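Local coordinates for VirX1 (PDB 6QGM), which catalyses the iodination of diverse substrates as a viral halogenase of the flavin-dependent tryptophan halogenase family, at the interface of chains A and B. Sequence-based numbering; all coordinates share one arbitrary frame. Chains: chain A/B, VirX1.

The interface of chains A and B. Residues chain A 370-371, 374-375; chain B 449-450, 453, 471-476, 479.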
ATOM      1  N   VAL A 370     -17.156  21.504   9.585  1.00 55.17           N
ATOM      2  CA  VAL A 370     -17.470  22.662   8.687  1.00 53.83           C
ATOM      3  C   VAL A 370     -17.507  22.151   7.246  1.00 51.82           C
ATOM      4  O   VAL A 370     -18.381  22.579   6.488  1.00 52.81           O
ATOM      5  CB  VAL A 370     -16.458  23.824   8.849  1.00 52.16           C
ATOM      6  CG1 VAL A 370     -16.548  24.842   7.736  1.00 50.95           C
ATOM      7  CG2 VAL A 370     -16.602  24.523  10.188  1.00 53.30           C
ATOM      8  N   TYR A 371     -16.585  21.256   6.899  1.00 50.30           N
ATOM      9  CA  TYR A 371     -16.430  20.692   5.536  1.00 51.22           C
ATOM     10  C   TYR A 371     -17.701  19.923   5.168  1.00 50.52           C
ATOM     11  O   TYR A 371     -18.253  20.177   4.089  1.00 50.55           O
ATOM     12  CB  TYR A 371     -15.163  19.843   5.444  1.00 51.71           C
ATOM     13  CG  TYR A 371     -15.007  19.118   4.137  1.00 51.82           C
ATOM     14  CD1 TYR A 371     -15.554  17.860   3.961  1.00 51.23           C
ATOM     15  CD2 TYR A 371     -14.333  19.691   3.075  1.00 52.61           C
ATOM     16  CE1 TYR A 371     -15.414  17.176   2.763  1.00 51.85           C
ATOM     17  CE2 TYR A 371     -14.180  19.017   1.874  1.00 53.61           C
ATOM     18  CZ  TYR A 371     -14.732  17.757   1.714  1.00 52.34           C
ATOM     19  OH  TYR A 371     -14.611  17.098   0.533  1.00 54.86           O
ATOM     20  N   ASN A 374     -21.016  22.258   5.047  1.00 49.57           N
ATOM     21  CA  ASN A 374     -21.033  23.173   3.867  1.00 49.83           C
ATOM     22  C   ASN A 374     -21.166  22.373   2.566  1.00 48.56           C
ATOM     23  O   ASN A 374     -21.316  22.995   1.521  1.00 49.52           O
ATOM     24  CB  ASN A 374     -19.808  24.090   3.826  1.00 50.50           C
ATOM     25  CG  ASN A 374     -19.830  25.109   4.948  1.00 51.04           C
ATOM     26  OD1 ASN A 374     -20.862  25.316   5.586  1.00 52.79           O
ATOM     27  ND2 ASN A 374     -18.694  25.724   5.215  1.00 49.60           N
ATOM     28  N   GLN A 375     -21.182  21.048   2.641  1.00 48.88           N
ATOM     29  CA  GLN A 375     -21.208  20.150   1.456  1.00 48.29           C
ATOM     30  C   GLN A 375     -22.587  20.260   0.772  1.00 48.30           C
ATOM     31  O   GLN A 375     -22.627  20.717  -0.362  1.00 46.62           O
ATOM     32  CB  GLN A 375     -20.785  18.758   1.931  1.00 47.86           C
ATOM     33  CG  GLN A 375     -20.307  17.840   0.833  1.00 50.29           C
ATOM     34  CD  GLN A 375     -19.003  18.209   0.179  1.00 51.67           C
ATOM     35  OE1 GLN A 375     -18.985  18.765  -0.910  1.00 52.76           O
ATOM     36  NE2 GLN A 375     -17.900  17.865   0.821  1.00 51.87           N
TER
ATOM     37  N   THR B 449     -11.145  13.511   0.491  1.00 55.93           N
ATOM     38  CA  THR B 449     -12.220  14.542   0.524  1.00 54.51           C
ATOM     39  C   THR B 449     -12.173  15.278   1.871  1.00 56.65           C
ATOM     40  O   THR B 449     -11.816  16.465   1.874  1.00 56.39           O
ATOM     41  CB  THR B 449     -13.597  13.933   0.227  1.00 50.95           C
ATOM     42  OG1 THR B 449     -13.801  12.880   1.159  1.00 55.81           O
ATOM     43  CG2 THR B 449     -13.728  13.375  -1.164  1.00 48.96           C
ATOM     44  N   ILE B 450     -12.477  14.596   2.976  1.00 59.06           N
ATOM     45  CA  ILE B 450     -12.530  15.218   4.337  1.00 59.91           C
ATOM     46  C   ILE B 450     -11.100  15.559   4.790  1.00 60.61           C
ATOM     47  O   ILE B 450     -10.908  16.651   5.343  1.00 63.59           O
ATOM     48  CB  ILE B 450     -13.251  14.288   5.334  1.00 60.86           C
ATOM     49  CG1 ILE B 450     -14.637  13.882   4.827  1.00 60.29           C
ATOM     50  CG2 ILE B 450     -13.324  14.916   6.712  1.00 62.61           C
ATOM     51  CD1 ILE B 450     -15.189  12.646   5.488  1.00 61.90           C
ATOM     52  N   ASN B 453      -9.124  17.505   1.258  1.00 54.34           N
ATOM     53  CA  ASN B 453     -10.026  18.458   0.547  1.00 54.04           C
ATOM     54  C   ASN B 453      -9.717  18.460  -0.956  1.00 53.75           C
ATOM     55  O   ASN B 453      -9.669  19.547  -1.565  1.00 54.90           O
ATOM     56  CB  ASN B 453      -9.964  19.860   1.167  1.00 56.50           C
ATOM     57  CG  ASN B 453     -10.416  19.885   2.619  1.00 60.07           C
ATOM     58  OD1 ASN B 453     -10.099  20.803   3.374  1.00 63.03           O
ATOM     59  ND2 ASN B 453     -11.189  18.899   3.028  1.00 62.34           N
ATOM     60  N   LEU B 471     -21.651  16.708  -4.247  1.00 46.71           N
ATOM     61  CA  LEU B 471     -20.415  16.882  -3.437  1.00 47.24           C
ATOM     62  C   LEU B 471     -19.332  17.577  -4.276  1.00 45.69           C
ATOM     63  O   LEU B 471     -19.349  17.453  -5.486  1.00 46.17           O
ATOM     64  CB  LEU B 471     -19.959  15.509  -2.929  1.00 47.57           C
ATOM     65  CG  LEU B 471     -20.936  14.774  -2.019  1.00 47.55           C
ATOM     66  CD1 LEU B 471     -20.692  13.277  -2.048  1.00 47.69           C
ATOM     67  CD2 LEU B 471     -20.846  15.291  -0.607  1.00 47.77           C
ATOM     68  N   ARG B 472     -18.440  18.297  -3.603  1.00 47.01           N
ATOM     69  CA  ARG B 472     -17.303  19.080  -4.158  1.00 46.15           C
ATOM     70  C   ARG B 472     -16.039  18.787  -3.358  1.00 47.23           C
ATOM     71  O   ARG B 472     -16.120  18.540  -2.162  1.00 50.10           O
ATOM     72  CB  ARG B 472     -17.643  20.567  -4.060  1.00 45.07           C
ATOM     73  CG  ARG B 472     -18.778  20.987  -4.983  1.00 44.24           C
ATOM     74  CD  ARG B 472     -19.226  22.413  -4.724  1.00 44.44           C
ATOM     75  NE  ARG B 472     -19.484  22.661  -3.321  1.00 45.20           N
ATOM     76  CZ  ARG B 472     -20.484  22.127  -2.627  1.00 45.21           C
ATOM     77  NH1 ARG B 472     -21.328  21.290  -3.200  1.00 44.73           N
ATOM     78  NH2 ARG B 472     -20.634  22.417  -1.349  1.00 45.89           N
ATOM     79  N   PRO B 473     -14.837  18.807  -3.967  1.00 50.71           N
ATOM     80  CA  PRO B 473     -13.599  18.521  -3.238  1.00 53.49           C
ATOM     81  C   PRO B 473     -13.357  19.510  -2.089  1.00 53.11           C
ATOM     82  O   PRO B 473     -12.977  19.066  -1.014  1.00 53.08           O
ATOM     83  CB  PRO B 473     -12.468  18.594  -4.281  1.00 54.96           C
ATOM     84  CG  PRO B 473     -13.086  19.281  -5.489  1.00 55.16           C
ATOM     85  CD  PRO B 473     -14.596  19.097  -5.386  1.00 54.12           C
ATOM     86  N   GLN B 474     -13.595  20.797  -2.341  1.00 52.61           N
ATOM     87  CA  GLN B 474     -13.678  21.848  -1.297  1.00 55.73           C
ATOM     88  C   GLN B 474     -15.124  22.320  -1.245  1.00 54.94           C
ATOM     89  O   GLN B 474     -15.632  22.774  -2.281  1.00 58.76           O
ATOM     90  CB  GLN B 474     -12.715  22.990  -1.602  1.00 59.97           C
ATOM     91  CG  GLN B 474     -11.244  22.580  -1.484  1.00 63.60           C
ATOM     92  CD  GLN B 474     -10.378  23.134  -2.601  1.00 66.70           C
ATOM     93  OE1 GLN B 474     -10.552  24.282  -3.023  1.00 67.56           O
ATOM     94  NE2 GLN B 474      -9.497  22.283  -3.126  1.00 66.27           N
ATOM     95  N   SER B 475     -15.778  22.157  -0.091  1.00 54.62           N
ATOM     96  CA  SER B 475     -17.249  22.311   0.067  1.00 51.15           C
ATOM     97  C   SER B 475     -17.620  23.799   0.110  1.00 50.16           C
ATOM     98  O   SER B 475     -18.781  24.100  -0.180  1.00 48.68           O
ATOM     99  CB  SER B 475     -17.763  21.556   1.272  1.00 50.13           C
ATOM    100  OG  SER B 475     -17.074  21.900   2.460  1.00 49.52           O
ATOM    101  N   TYR B 476     -16.675  24.681   0.452  1.00 50.47           N
ATOM    102  CA  TYR B 476     -16.869  26.147   0.573  1.00 51.34           C
ATOM    103  C   TYR B 476     -15.619  26.895   0.081  1.00 53.32           C
ATOM    104  O   TYR B 476     -14.474  26.389   0.223  1.00 51.65           O
ATOM    105  CB  TYR B 476     -17.217  26.530   2.012  1.00 50.57           C
ATOM    106  CG  TYR B 476     -16.207  26.203   3.085  1.00 50.82           C
ATOM    107  CD1 TYR B 476     -15.933  24.896   3.448  1.00 50.77           C
ATOM    108  CD2 TYR B 476     -15.591  27.215   3.803  1.00 52.45           C
ATOM    109  CE1 TYR B 476     -15.033  24.597   4.453  1.00 52.37           C
ATOM    110  CE2 TYR B 476     -14.696  26.939   4.824  1.00 53.65           C
ATOM    111  CZ  TYR B 476     -14.403  25.624   5.139  1.00 53.55           C
ATOM    112  OH  TYR B 476     -13.485  25.365   6.109  1.00 52.70           O
ATOM    113  N   LEU B 479     -12.270  28.170   1.994  1.00 57.14           N
ATOM    114  CA  LEU B 479     -11.268  27.092   2.198  1.00 59.22           C
ATOM    115  C   LEU B 479     -10.173  27.191   1.127  1.00 61.97           C
ATOM    116  O   LEU B 479      -8.981  27.137   1.475  1.00 61.55           O
ATOM    117  CB  LEU B 479     -11.994  25.750   2.111  1.00 57.89           C
ATOM    118  CG  LEU B 479     -11.148  24.508   2.364  1.00 59.20           C
ATOM    119  CD1 LEU B 479     -10.261  24.684   3.584  1.00 61.39           C
ATOM    120  CD2 LEU B 479     -12.073  23.312   2.510  1.00 58.10           C
TER
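In this flavin-dependent halogenase of the tryptophan halogenase family, the C-terminal end of helix 360-373 and the turn after it in chain A meet loop 471-476 and the end of helix 441-451 in chain B. The two chains are copies of one protein, but the contact is not an exact two-fold, and it may not be the biological interface. A:Tyr371 hides the most surface of the residues here (131 Å²). Its CG is anti to the backbone N (chi1 174°), sending the ring away from its helix into chain B. CB and CG lie near the hydroxyl of B:Ser475, whose CB sits off-centre over one ring face. On the other face, ND2 of B:Asn453 comes tip to tip above the CD2-CE2 rim, the amide nearly parallel to the ring (7°). B:Asn453 ND2 donates to B:Thr449 O at 2.8 Å, which holds the amide. On the same face, over the opposite rim, A:Tyr371 CE1 comes to 3.8 Å from B:Ile450 CA. At the tip, the phenol OH of A:Tyr371 donates to B:Pro473 O (3.0 Å), approaching above the carbonyl plane. B:Thr449 O, 3.2 Å from the same OH of A:Tyr371, may share this hydrogen. The backbone is gripped too: B:Ser475 OG, in the crowded position between its backbone N and carbonyl carbon, donates onto a lone pair of A:Tyr371 O at 2.6 Å. Beyond the helix end, B:Arg472 folds at chi3 so that NH1 and NH2 converge end-on upon A:Gln375 O, the B:Arg472 NH2 bond being 2.8 Å. NH2 also donates within its own chain to B:Ser475 O, in the guanidinium plane, which fixes the rotation of the group. The side chain of A:Gln375, bent at chi2, also accepts: its OE1 takes the backbone N-H of B:Arg472 (N to OE1 2.8 Å), with the donor above the amide plane. A:Asn374 points ND2 at one face of the B:Tyr476 ring, its amide steeply inclined to it (76°). A:Val370 CG1 touches that ring's outer end, 3.5 Å from B:Tyr476 CZ.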